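PDB 4Y9J: protein ACDH-11, isoform b from Caenorhabditis elegans, which belongs to the acyl-CoA dehydrogenase family of flavoproteins and binds flavin-adenine dinucleotide in a four-chain assembly. Local coordinates for residues Ala72-Pro77 with Lys281-Thr285; Phe133-Ser138 with Leu324-Arg329; Leu278-Gln282 with Arg437-Val441. All coordinates share one frame. Numbering follows the deposited sequence.

Interaction 1 of 3, residues Ala72-Pro77 with Lys281-Thr285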
ATOM      1  N   ALA B  72      -3.351   2.398  16.250  1.00 29.63           N
ATOM      2  CA  ALA B  72      -1.924   2.629  16.076  1.00 28.33           C
ATOM      3  C   ALA B  72      -1.245   1.486  15.343  1.00 26.58           C
ATOM      4  O   ALA B  72      -0.222   1.691  14.691  1.00 29.93           O
ATOM      5  CB  ALA B  72      -1.250   2.864  17.434  1.00 30.34           C
ATOM      6  N   GLU B  73      -1.835   0.326  15.371  1.00 26.65           N
ATOM      7  CA  GLU B  73      -1.364  -0.779  14.552  1.00 28.30           C
ATOM      8  C   GLU B  73      -1.879  -0.701  13.091  1.00 30.82           C
ATOM      9  O   GLU B  73      -1.227  -1.217  12.163  1.00 29.17           O
ATOM     10  CB  GLU B  73      -1.777  -2.087  15.217  1.00 29.56           C
ATOM     11  CG  GLU B  73      -1.572  -3.380  14.442  1.00 32.47           C
ATOM     12  CD  GLU B  73      -0.147  -3.884  14.462  1.00 34.19           C
ATOM     13  OE1 GLU B  73       0.695  -3.272  15.153  1.00 36.31           O
ATOM     14  OE2 GLU B  73       0.166  -4.899  13.718  1.00 38.39           O
ATOM     15  N   LEU B  74      -3.115  -0.221  12.930  1.00 28.18           N
ATOM     16  CA  LEU B  74      -3.722  -0.106  11.606  1.00 28.47           C
ATOM     17  C   LEU B  74      -3.190   1.020  10.786  1.00 31.55           C
ATOM     18  O   LEU B  74      -3.248   0.960   9.560  1.00 32.45           O
ATOM     19  CB  LEU B  74      -5.238  -0.027  11.718  1.00 31.88           C
ATOM     20  CG  LEU B  74      -5.916  -1.200  12.369  1.00 32.01           C
ATOM     21  CD1 LEU B  74      -7.369  -0.894  12.585  1.00 37.88           C
ATOM     22  CD2 LEU B  74      -5.662  -2.484  11.595  1.00 37.65           C
ATOM     23  N   GLU B  75      -2.607   2.019  11.404  1.00 31.42           N
ATOM     24  CA  GLU B  75      -2.017   3.164  10.679  1.00 32.41           C
ATOM     25  C   GLU B  75      -0.593   3.367  11.189  1.00 31.56           C
ATOM     26  O   GLU B  75      -0.297   4.263  12.011  1.00 30.23           O
ATOM     27  CB  GLU B  75      -2.812   4.460  10.861  1.00 34.43           C
ATOM     28  CG  GLU B  75      -4.181   4.361  10.272  1.00 46.85           C
ATOM     29  CD  GLU B  75      -4.276   4.417   8.752  1.00 54.04           C
ATOM     30  OE1 GLU B  75      -3.249   4.708   8.033  1.00 61.22           O
ATOM     31  OE2 GLU B  75      -5.460   4.196   8.279  1.00 64.87           O
ATOM     32  N   GLN B  76       0.297   2.577  10.633  1.00 28.50           N
ATOM     33  CA  GLN B  76       1.664   2.520  11.123  1.00 30.07           C
ATOM     34  C   GLN B  76       2.489   3.705  10.701  1.00 29.42           C
ATOM     35  O   GLN B  76       2.162   4.373   9.749  1.00 28.07           O
ATOM     36  CB  GLN B  76       2.284   1.240  10.566  1.00 28.42           C
ATOM     37  CG  GLN B  76       1.560   0.022  11.119  1.00 30.47           C
ATOM     38  CD  GLN B  76       1.916  -1.289  10.369  1.00 34.48           C
ATOM     39  OE1 GLN B  76       2.950  -1.389   9.677  1.00 33.65           O
ATOM     40  NE2 GLN B  76       1.090  -2.283  10.582  1.00 35.51           N
ATOM     41  N   PRO B  77       3.550   4.000  11.424  1.00 26.39           N
ATOM     42  CA  PRO B  77       4.368   5.172  11.133  1.00 28.54           C
ATOM     43  C   PRO B  77       5.055   5.096   9.781  1.00 30.03           C
ATOM     44  O   PRO B  77       5.420   3.989   9.331  1.00 28.00           O
ATOM     45  CB  PRO B  77       5.452   5.150  12.224  1.00 28.98           C
ATOM     46  CG  PRO B  77       5.088   4.083  13.124  1.00 29.97           C
ATOM     47  CD  PRO B  77       3.968   3.299  12.647  1.00 29.06           C
ATOM     48  N   LYS B 281       4.797  -2.923  15.429  1.00 24.71           N
ATOM     49  CA  LYS B 281       4.660  -2.153  14.215  1.00 24.88           C
ATOM     50  C   LYS B 281       4.091  -0.710  14.476  1.00 25.38           C
ATOM     51  O   LYS B 281       4.301   0.172  13.662  1.00 25.76           O
ATOM     52  CB  LYS B 281       3.730  -2.901  13.172  1.00 26.16           C
ATOM     53  CG  LYS B 281       4.308  -4.191  12.626  1.00 26.43           C
ATOM     54  CD  LYS B 281       3.404  -4.766  11.485  1.00 30.09           C
ATOM     55  CE  LYS B 281       4.021  -5.960  10.772  1.00 31.51           C
ATOM     56  NZ  LYS B 281       5.185  -5.491  10.000  1.00 32.03           N
ATOM     57  N   GLN B 282       3.390  -0.547  15.570  1.00 24.63           N
ATOM     58  CA  GLN B 282       2.864   0.717  16.021  1.00 25.48           C
ATOM     59  C   GLN B 282       3.964   1.722  16.311  1.00 26.39           C
ATOM     60  O   GLN B 282       3.765   2.943  16.146  1.00 25.70           O
ATOM     61  CB  GLN B 282       2.008   0.575  17.311  1.00 25.50           C
ATOM     62  CG  GLN B 282       1.036  -0.608  17.381  1.00 27.40           C
ATOM     63  CD  GLN B 282       1.684  -1.891  17.912  1.00 26.99           C
ATOM     64  OE1 GLN B 282       2.884  -2.115  17.818  1.00 26.26           O
ATOM     65  NE2 GLN B 282       0.878  -2.711  18.458  1.00 27.42           N
ATOM     66  N   LEU B 283       5.080   1.201  16.801  1.00 24.62           N
ATOM     67  CA  LEU B 283       6.199   1.986  17.332  1.00 25.59           C
ATOM     68  C   LEU B 283       7.170   2.433  16.227  1.00 26.04           C
ATOM     69  O   LEU B 283       7.653   1.595  15.469  1.00 25.67           O
ATOM     70  CB  LEU B 283       6.910   1.083  18.356  1.00 24.98           C
ATOM     71  CG  LEU B 283       8.238   1.541  18.876  1.00 25.83           C
ATOM     72  CD1 LEU B 283       8.030   2.656  19.870  1.00 28.46           C
ATOM     73  CD2 LEU B 283       8.873   0.373  19.631  1.00 26.07           C
ATOM     74  N   PRO B 284       7.536   3.722  16.167  1.00 26.35           N
ATOM     75  CA  PRO B 284       8.509   4.020  15.118  1.00 27.44           C
ATOM     76  C   PRO B 284       9.917   3.681  15.574  1.00 28.81           C
ATOM     77  O   PRO B 284      10.361   4.233  16.585  1.00 29.32           O
ATOM     78  CB  PRO B 284       8.379   5.506  14.937  1.00 28.86           C
ATOM     79  CG  PRO B 284       7.654   5.983  16.136  1.00 28.88           C
ATOM     80  CD  PRO B 284       6.883   4.908  16.703  1.00 27.57           C
ATOM     81  N   THR B 285      10.548   2.746  14.939  1.00 25.15           N
ATOM     82  CA  THR B 285      11.931   2.389  15.281  1.00 25.82           C
ATOM     83  C   THR B 285      12.762   2.685  14.063  1.00 25.20           C
ATOM     84  O   THR B 285      12.530   2.153  12.973  1.00 26.19           O
ATOM     85  CB  THR B 285      12.044   0.902  15.720  1.00 27.77           C
ATOM     86  OG1 THR B 285      11.205   0.623  16.856  1.00 28.80           O
ATOM     87  CG2 THR B 285      13.484   0.494  15.969  1.00 27.48           C
TER
HETATM   88  O   HOH W   1       1.346   4.013  15.385  1.00 29.45           O
HETATM   89  O   HOH W   2       2.640  -5.009  15.684  1.00 25.08           O
HETATM   90  O   HOH W   3       5.700  -3.029   9.183  1.00 50.67           O
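Where a helix end meets a loop, water can replace direct bonding, as in this contact between the N-terminal helical and middle beta domains of an acyl-CoA dehydrogenase fold. Three waters bridge it. One donates to Ala72 O (2.9 Å) and Gln282 O (2.8 Å); a second donates to Glu73 OE1 (2.7 Å) and accepts from Lys281 N (3.0 Å); a third joins Gln76 OE1 (3.2 Å) to Lys281 NZ (2.6 Å), an ammonium also hydrogen-bonded to Lys277 O. A weaker CA-H...O contact runs from Gln282 CA to Ala72 O (3.5 Å). Apolar packing sets Pro77 CB against Pro284 CB (4.0 Å); separately, Pro77 CD makes a close van der Waals contact with Lys281 O (3.3 Å). Gln76 NE2 donates a hydrogen bond to Glu73 O (3.0 Å), tying the turn to the helix end. Glu73 also forms a salt bridge with Arg437. The contact sets the end of helix 44-74 against the loop leading into strand 285-298, while Leu283 packs on Trp98 of helix 96-107.

Interaction 2 of 3, residues Phe133-Ser138 with Leu324-Arg329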
ATOM      1  N   PHE B 133       0.615  -2.457  34.063  1.00 35.06           N
ATOM      2  CA  PHE B 133       0.119  -3.775  33.730  1.00 36.89           C
ATOM      3  C   PHE B 133      -1.277  -3.746  33.042  1.00 36.03           C
ATOM      4  O   PHE B 133      -1.545  -4.536  32.125  1.00 36.04           O
ATOM      5  CB  PHE B 133       0.150  -4.665  34.953  1.00 37.11           C
ATOM      6  CG  PHE B 133      -0.504  -6.038  34.774  1.00 38.12           C
ATOM      7  CD1 PHE B 133       0.113  -7.081  34.061  1.00 36.92           C
ATOM      8  CD2 PHE B 133      -1.784  -6.261  35.308  1.00 37.83           C
ATOM      9  CE1 PHE B 133      -0.520  -8.324  33.965  1.00 39.42           C
ATOM     10  CE2 PHE B 133      -2.394  -7.497  35.226  1.00 41.72           C
ATOM     11  CZ  PHE B 133      -1.774  -8.528  34.576  1.00 39.00           C
ATOM     12  N   LEU B 134      -2.169  -2.870  33.496  1.00 34.92           N
ATOM     13  CA  LEU B 134      -3.444  -2.671  32.827  1.00 36.37           C
ATOM     14  C   LEU B 134      -3.258  -2.010  31.437  1.00 36.31           C
ATOM     15  O   LEU B 134      -3.913  -2.405  30.454  1.00 34.69           O
ATOM     16  CB  LEU B 134      -4.372  -1.842  33.675  1.00 36.91           C
ATOM     17  CG  LEU B 134      -4.663  -2.401  35.064  1.00 39.60           C
ATOM     18  CD1 LEU B 134      -5.586  -1.399  35.747  1.00 40.27           C
ATOM     19  CD2 LEU B 134      -5.302  -3.774  34.977  1.00 41.72           C
ATOM     20  N   PHE B 135      -2.309  -1.076  31.331  1.00 35.77           N
ATOM     21  CA  PHE B 135      -2.103  -0.294  30.105  1.00 33.51           C
ATOM     22  C   PHE B 135      -1.491  -1.153  29.012  1.00 32.54           C
ATOM     23  O   PHE B 135      -1.944  -1.112  27.852  1.00 31.10           O
ATOM     24  CB  PHE B 135      -1.203   0.943  30.416  1.00 33.27           C
ATOM     25  CG  PHE B 135      -0.945   1.850  29.249  1.00 33.93           C
ATOM     26  CD1 PHE B 135      -2.006   2.415  28.544  1.00 35.22           C
ATOM     27  CD2 PHE B 135       0.340   2.134  28.847  1.00 34.19           C
ATOM     28  CE1 PHE B 135      -1.808   3.287  27.505  1.00 35.56           C
ATOM     29  CE2 PHE B 135       0.555   2.993  27.760  1.00 34.80           C
ATOM     30  CZ  PHE B 135      -0.509   3.588  27.122  1.00 34.99           C
ATOM     31  N   SER B 136      -0.480  -1.945  29.378  1.00 31.33           N
ATOM     32  CA  SER B 136       0.462  -2.508  28.387  1.00 30.62           C
ATOM     33  C   SER B 136      -0.162  -3.257  27.178  1.00 30.06           C
ATOM     34  O   SER B 136       0.198  -2.965  26.039  1.00 29.80           O
ATOM     35  CB  SER B 136       1.507  -3.342  29.121  1.00 32.41           C
ATOM     36  OG  SER B 136       2.621  -3.534  28.268  1.00 32.94           O
ATOM     37  N   PRO B 137      -1.118  -4.187  27.403  1.00 31.73           N
ATOM     38  CA  PRO B 137      -1.665  -4.887  26.262  1.00 32.70           C
ATOM     39  C   PRO B 137      -2.652  -4.070  25.436  1.00 32.97           C
ATOM     40  O   PRO B 137      -2.997  -4.485  24.335  1.00 32.23           O
ATOM     41  CB  PRO B 137      -2.368  -6.100  26.882  1.00 33.36           C
ATOM     42  CG  PRO B 137      -2.629  -5.727  28.306  1.00 36.14           C
ATOM     43  CD  PRO B 137      -1.547  -4.793  28.674  1.00 34.31           C
ATOM     44  N   SER B 138      -3.080  -2.922  25.914  1.00 31.23           N
ATOM     45  CA  SER B 138      -3.824  -2.004  25.069  1.00 30.85           C
ATOM     46  C   SER B 138      -3.108  -0.775  24.554  1.00 31.91           C
ATOM     47  O   SER B 138      -3.743   0.093  23.935  1.00 32.32           O
ATOM     48  CB  SER B 138      -5.003  -1.496  25.871  1.00 32.56           C
ATOM     49  OG  SER B 138      -5.862  -2.576  26.147  1.00 35.42           O
ATOM     50  N   LEU B 324       3.796 -10.132  30.863  1.00 31.23           N
ATOM     51  CA  LEU B 324       2.719 -10.589  31.697  1.00 33.76           C
ATOM     52  C   LEU B 324       1.391 -10.017  31.226  1.00 32.34           C
ATOM     53  O   LEU B 324       0.362 -10.694  31.335  1.00 33.09           O
ATOM     54  CB  LEU B 324       2.981 -10.237  33.165  1.00 34.79           C
ATOM     55  CG  LEU B 324       4.086 -11.130  33.769  1.00 39.80           C
ATOM     56  CD1 LEU B 324       4.666 -10.554  35.015  1.00 42.74           C
ATOM     57  CD2 LEU B 324       3.573 -12.530  34.011  1.00 43.40           C
ATOM     58  N   GLY B 325       1.427  -8.789  30.732  1.00 31.24           N
ATOM     59  CA  GLY B 325       0.255  -8.167  30.136  1.00 31.68           C
ATOM     60  C   GLY B 325      -0.320  -8.967  28.937  1.00 30.21           C
ATOM     61  O   GLY B 325      -1.552  -9.227  28.890  1.00 30.60           O
ATOM     62  N   TYR B 326       0.564  -9.442  28.085  1.00 29.88           N
ATOM     63  CA  TYR B 326       0.162 -10.267  26.925  1.00 30.69           C
ATOM     64  C   TYR B 326      -0.363 -11.642  27.354  1.00 31.52           C
ATOM     65  O   TYR B 326      -1.365 -12.131  26.804  1.00 30.25           O
ATOM     66  CB  TYR B 326       1.303 -10.424  25.937  1.00 31.12           C
ATOM     67  CG  TYR B 326       1.696  -9.113  25.286  1.00 30.35           C
ATOM     68  CD1 TYR B 326       0.768  -8.345  24.648  1.00 29.29           C
ATOM     69  CD2 TYR B 326       3.006  -8.645  25.310  1.00 29.45           C
ATOM     70  CE1 TYR B 326       1.111  -7.142  24.054  1.00 30.40           C
ATOM     71  CE2 TYR B 326       3.359  -7.456  24.694  1.00 29.72           C
ATOM     72  CZ  TYR B 326       2.396  -6.707  24.079  1.00 29.23           C
ATOM     73  OH  TYR B 326       2.637  -5.469  23.520  1.00 29.79           O
ATOM     74  N   MET B 327       0.307 -12.239  28.338  1.00 29.72           N
ATOM     75  CA  MET B 327      -0.124 -13.520  28.899  1.00 31.91           C
ATOM     76  C   MET B 327      -1.515 -13.408  29.522  1.00 32.68           C
ATOM     77  O   MET B 327      -2.445 -14.164  29.200  1.00 32.03           O
ATOM     78  CB  MET B 327       0.903 -14.026  29.890  1.00 34.12           C
ATOM     79  CG  MET B 327       2.252 -14.336  29.267  1.00 35.33           C
ATOM     80  SD  MET B 327       3.716 -14.389  30.381  1.00 42.11           S
ATOM     81  CE  MET B 327       3.169 -15.627  31.440  1.00 46.96           C
ATOM     82  N   ARG B 328      -1.707 -12.426  30.380  1.00 31.96           N
ATOM     83  CA  ARG B 328      -3.021 -12.214  30.994  1.00 34.03           C
ATOM     84  C   ARG B 328      -4.064 -11.852  29.945  1.00 33.83           C
ATOM     85  O   ARG B 328      -5.210 -12.332  30.029  1.00 33.82           O
ATOM     86  CB  ARG B 328      -2.934 -11.136  32.053  1.00 35.32           C
ATOM     87  CG  ARG B 328      -4.291 -10.609  32.598  1.00 37.20           C
ATOM     88  CD  ARG B 328      -5.147 -11.659  33.241  1.00 37.67           C
ATOM     89  NE  ARG B 328      -4.426 -12.298  34.351  1.00 40.91           N
ATOM     90  CZ  ARG B 328      -4.434 -13.581  34.667  1.00 43.08           C
ATOM     91  NH1 ARG B 328      -5.137 -14.450  33.936  1.00 43.05           N
ATOM     92  NH2 ARG B 328      -3.737 -14.010  35.737  1.00 43.00           N
ATOM     93  N   ARG B 329      -3.720 -10.999  28.991  1.00 31.27           N
ATOM     94  CA  ARG B 329      -4.703 -10.590  27.993  1.00 32.23           C
ATOM     95  C   ARG B 329      -5.255 -11.822  27.180  1.00 31.91           C
ATOM     96  O   ARG B 329      -6.453 -11.990  27.033  1.00 32.97           O
ATOM     97  CB  ARG B 329      -4.147  -9.488  27.066  1.00 32.28           C
ATOM     98  CG  ARG B 329      -5.072  -9.074  25.939  1.00 32.32           C
ATOM     99  CD  ARG B 329      -6.385  -8.529  26.485  1.00 33.96           C
ATOM    100  NE  ARG B 329      -6.222  -7.284  27.278  1.00 34.46           N
ATOM    101  CZ  ARG B 329      -6.207  -6.052  26.763  1.00 35.01           C
ATOM    102  NH1 ARG B 329      -6.237  -5.861  25.450  1.00 33.41           N
ATOM    103  NH2 ARG B 329      -6.075  -5.003  27.572  1.00 36.75           N
TER
HETATM  104  O   HOH W   4      -5.369  -4.591  30.210  1.00 34.69           O
HETATM  105  O   HOH W   5       3.360  -3.566  25.538  1.00 31.84           O
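A glycine on a helix allows another chain segment to approach closely, as Gly325 of helix 304-338 illustrates where the chain around Pro137 packs on it. Phe133 begins the contact: its ring edge meets Leu324 O (CE1 to O, 3.6 Å), and CE1 also packs on Leu324 CB at 4.1 Å. Leu134 O reaches Arg329 NH2 through a water, 2.6 and 2.8 Å from them respectively. Another water links Ser136 OG (2.8 Å) with Tyr326 OH (2.9 Å). Pro137 then packs against Gly325, their CA atoms 5.4 Å apart; a CB on Gly325 would sit only 3.1 Å from Pro137 CD. Pro137 CG also lies over one face of the Arg329 guanidinium, 3.6 Å from NH2. Finally, Ser138 OG accepts a hydrogen bond from Arg329 NH2 (2.8 Å, 166°), and Glu66 of helix 44-74 salt-bridges Arg329 and hydrogen-bonds to Ser138. The contact joins the N-terminal and C-terminal helical domains, with Phe133 and Leu324 touching helix 352-383 and Tyr326 packing on helix 432-439.

Interaction 3 of 3, residues Leu278-Gln282 with Arg437-Val441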
ATOM      1  N   LEU B 278       8.561  -7.584  12.825  1.00 23.56           N
ATOM      2  CA  LEU B 278       7.539  -8.613  13.082  1.00 23.75           C
ATOM      3  C   LEU B 278       6.323  -8.106  13.833  1.00 23.83           C
ATOM      4  O   LEU B 278       5.131  -8.368  13.463  1.00 23.79           O
ATOM      5  CB  LEU B 278       8.147  -9.826  13.845  1.00 25.76           C
ATOM      6  CG  LEU B 278       7.188 -10.891  14.383  1.00 25.31           C
ATOM      7  CD1 LEU B 278       6.300 -11.487  13.277  1.00 26.18           C
ATOM      8  CD2 LEU B 278       7.993 -11.972  15.129  1.00 27.91           C
ATOM      9  N   GLY B 279       6.645  -7.453  14.949  1.00 22.38           N
ATOM     10  CA  GLY B 279       5.668  -6.778  15.762  1.00 22.39           C
ATOM     11  C   GLY B 279       6.182  -5.467  16.248  1.00 22.94           C
ATOM     12  O   GLY B 279       7.193  -4.979  15.748  1.00 25.41           O
ATOM     13  N   THR B 280       5.506  -4.877  17.260  1.00 24.24           N
ATOM     14  CA  THR B 280       5.734  -3.484  17.603  1.00 25.41           C
ATOM     15  C   THR B 280       5.602  -2.533  16.406  1.00 24.43           C
ATOM     16  O   THR B 280       6.221  -1.439  16.356  1.00 25.44           O
ATOM     17  CB  THR B 280       7.068  -3.222  18.401  1.00 23.93           C
ATOM     18  OG1 THR B 280       8.199  -3.283  17.534  1.00 24.44           O
ATOM     19  CG2 THR B 280       7.299  -4.275  19.585  1.00 24.94           C
ATOM     20  N   LYS B 281       4.797  -2.923  15.429  1.00 24.71           N
ATOM     21  CA  LYS B 281       4.660  -2.153  14.215  1.00 24.88           C
ATOM     22  C   LYS B 281       4.091  -0.710  14.476  1.00 25.38           C
ATOM     23  O   LYS B 281       4.301   0.172  13.662  1.00 25.76           O
ATOM     24  CB  LYS B 281       3.730  -2.901  13.172  1.00 26.16           C
ATOM     25  CG  LYS B 281       4.308  -4.191  12.626  1.00 26.43           C
ATOM     26  CD  LYS B 281       3.404  -4.766  11.485  1.00 30.09           C
ATOM     27  CE  LYS B 281       4.021  -5.960  10.772  1.00 31.51           C
ATOM     28  NZ  LYS B 281       5.185  -5.491  10.000  1.00 32.03           N
ATOM     29  N   GLN B 282       3.390  -0.547  15.570  1.00 24.63           N
ATOM     30  CA  GLN B 282       2.864   0.717  16.021  1.00 25.48           C
ATOM     31  C   GLN B 282       3.964   1.722  16.311  1.00 26.39           C
ATOM     32  O   GLN B 282       3.765   2.943  16.146  1.00 25.70           O
ATOM     33  CB  GLN B 282       2.008   0.575  17.311  1.00 25.50           C
ATOM     34  CG  GLN B 282       1.036  -0.608  17.381  1.00 27.40           C
ATOM     35  CD  GLN B 282       1.684  -1.891  17.912  1.00 26.99           C
ATOM     36  OE1 GLN B 282       2.884  -2.115  17.818  1.00 26.26           O
ATOM     37  NE2 GLN B 282       0.878  -2.711  18.458  1.00 27.42           N
ATOM     38  N   ARG B 437       2.709 -11.434  18.009  1.00 24.06           N
ATOM     39  CA  ARG B 437       3.793 -10.742  17.309  1.00 23.76           C
ATOM     40  C   ARG B 437       4.523  -9.763  18.295  1.00 23.02           C
ATOM     41  O   ARG B 437       5.763  -9.678  18.318  1.00 25.13           O
ATOM     42  CB  ARG B 437       3.244 -10.042  16.067  1.00 24.81           C
ATOM     43  CG  ARG B 437       2.763 -11.062  14.986  1.00 24.95           C
ATOM     44  CD  ARG B 437       2.517 -10.357  13.686  1.00 26.27           C
ATOM     45  NE  ARG B 437       1.341  -9.539  13.726  1.00 23.89           N
ATOM     46  CZ  ARG B 437       1.279  -8.252  13.962  1.00 26.00           C
ATOM     47  NH1 ARG B 437       2.371  -7.518  14.134  1.00 24.32           N
ATOM     48  NH2 ARG B 437       0.079  -7.675  13.922  1.00 27.01           N
ATOM     49  N   ASP B 438       3.739  -9.015  19.041  1.00 23.92           N
ATOM     50  CA  ASP B 438       4.217  -8.089  20.053  1.00 26.23           C
ATOM     51  C   ASP B 438       4.906  -8.768  21.268  1.00 26.52           C
ATOM     52  O   ASP B 438       5.987  -8.357  21.681  1.00 28.33           O
ATOM     53  CB  ASP B 438       3.119  -7.099  20.474  1.00 25.05           C
ATOM     54  CG  ASP B 438       2.687  -6.100  19.299  1.00 28.48           C
ATOM     55  OD1 ASP B 438       3.210  -6.159  18.123  1.00 28.69           O
ATOM     56  OD2 ASP B 438       1.801  -5.189  19.555  1.00 27.90           O
ATOM     57  N   ALA B 439       4.307  -9.843  21.778  1.00 25.66           N
ATOM     58  CA  ALA B 439       4.889 -10.602  22.881  1.00 28.91           C
ATOM     59  C   ALA B 439       6.285 -11.137  22.504  1.00 26.99           C
ATOM     60  O   ALA B 439       7.146 -11.254  23.362  1.00 26.82           O
ATOM     61  CB  ALA B 439       3.976 -11.777  23.260  1.00 30.84           C
ATOM     62  N   GLN B 440       6.515 -11.432  21.219  1.00 24.45           N
ATOM     63  CA  GLN B 440       7.799 -11.898  20.732  1.00 25.59           C
ATOM     64  C   GLN B 440       8.932 -10.865  20.851  1.00 24.54           C
ATOM     65  O   GLN B 440      10.100 -11.233  20.827  1.00 27.06           O
ATOM     66  CB  GLN B 440       7.647 -12.487  19.313  1.00 23.78           C
ATOM     67  CG  GLN B 440       8.906 -12.918  18.610  1.00 23.42           C
ATOM     68  CD  GLN B 440       9.573 -14.113  19.314  1.00 25.98           C
ATOM     69  OE1 GLN B 440      10.489 -13.920  20.176  1.00 28.70           O
ATOM     70  NE2 GLN B 440       9.095 -15.264  19.062  1.00 22.25           N
ATOM     71  N   VAL B 441       8.617  -9.568  20.956  1.00 25.89           N
ATOM     72  CA  VAL B 441       9.693  -8.620  21.230  1.00 25.35           C
ATOM     73  C   VAL B 441      10.348  -8.822  22.652  1.00 26.00           C
ATOM     74  O   VAL B 441      11.528  -8.534  22.866  1.00 25.04           O
ATOM     75  CB  VAL B 441       9.243  -7.160  21.069  1.00 25.14           C
ATOM     76  CG1 VAL B 441       8.560  -6.615  22.297  1.00 25.73           C
ATOM     77  CG2 VAL B 441      10.469  -6.329  20.675  1.00 26.93           C
TER
HETATM   78  O   HOH W   2       2.640  -5.009  15.684  1.00 25.08           O
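Gly279 and Arg437 bring their backbones to within 4.6 Å, CA to CA, where a loop of the middle beta domain meets Arg437-Val441 in the C-terminal helical domain of the acyl-CoA dehydrogenase fold. The glycine is extended (phi -139°, psi -165°), and a CB there would clash with Arg437 O and Asp438 OD1. Thr280 follows with positive phi (53°), and its backbone N donates to Asp438 OD1 (2.8 Å, 156°).

The example shows how one carboxylate can organise a loop: the other oxygen, Asp438 OD2, accepts from Gln282 NE2 at 2.9 Å in an almost straight bond (178°). Arg437 NH1 donates to Leu278 O (3.0 Å), while its guanidinium also forms salt bridges with Glu428 and Glu73. Apolar groups complete the fit, with Leu278 CD2 3.7 Å from Gln440 CG and Thr280 CG2 3.8 Å from Val441 CB. Thr280 and Val441 both touch FAD, so this junction forms part of the flavin pocket. Tyr426 OH of the third subunit is hydrogen-bonded to Arg437 O. One water accepts from Lys281 N and Arg437 NH1, both at 3.0 Å, and donates to Asp438 OD1 at 2.8 Å.

In the fold
The three contacts illustrate how a multidomain flavoprotein joins its parts pairwise: interaction 1 pairs the N-terminal and middle domains, interaction 2 the N- and C-terminal, and interaction 3 the middle and C-terminal. All are largely buried, but interaction 1 lies farthest out, its centre about 19 Å from the centre of the chain, and is bridged in its polar part by waters, whereas interactions 2 and 3, with centres about 10 and 13 Å from it, add direct hydrogen bonds to theirs. Interactions 1 and 3 share Lys281, Gln282 and a water, joined by the salt bridge Glu73 OE2 to Arg437 NH2 (2.8 Å). Interaction 2 packs on interaction 3, Tyr326 OH lying 3.5 Å from Asp438 CB.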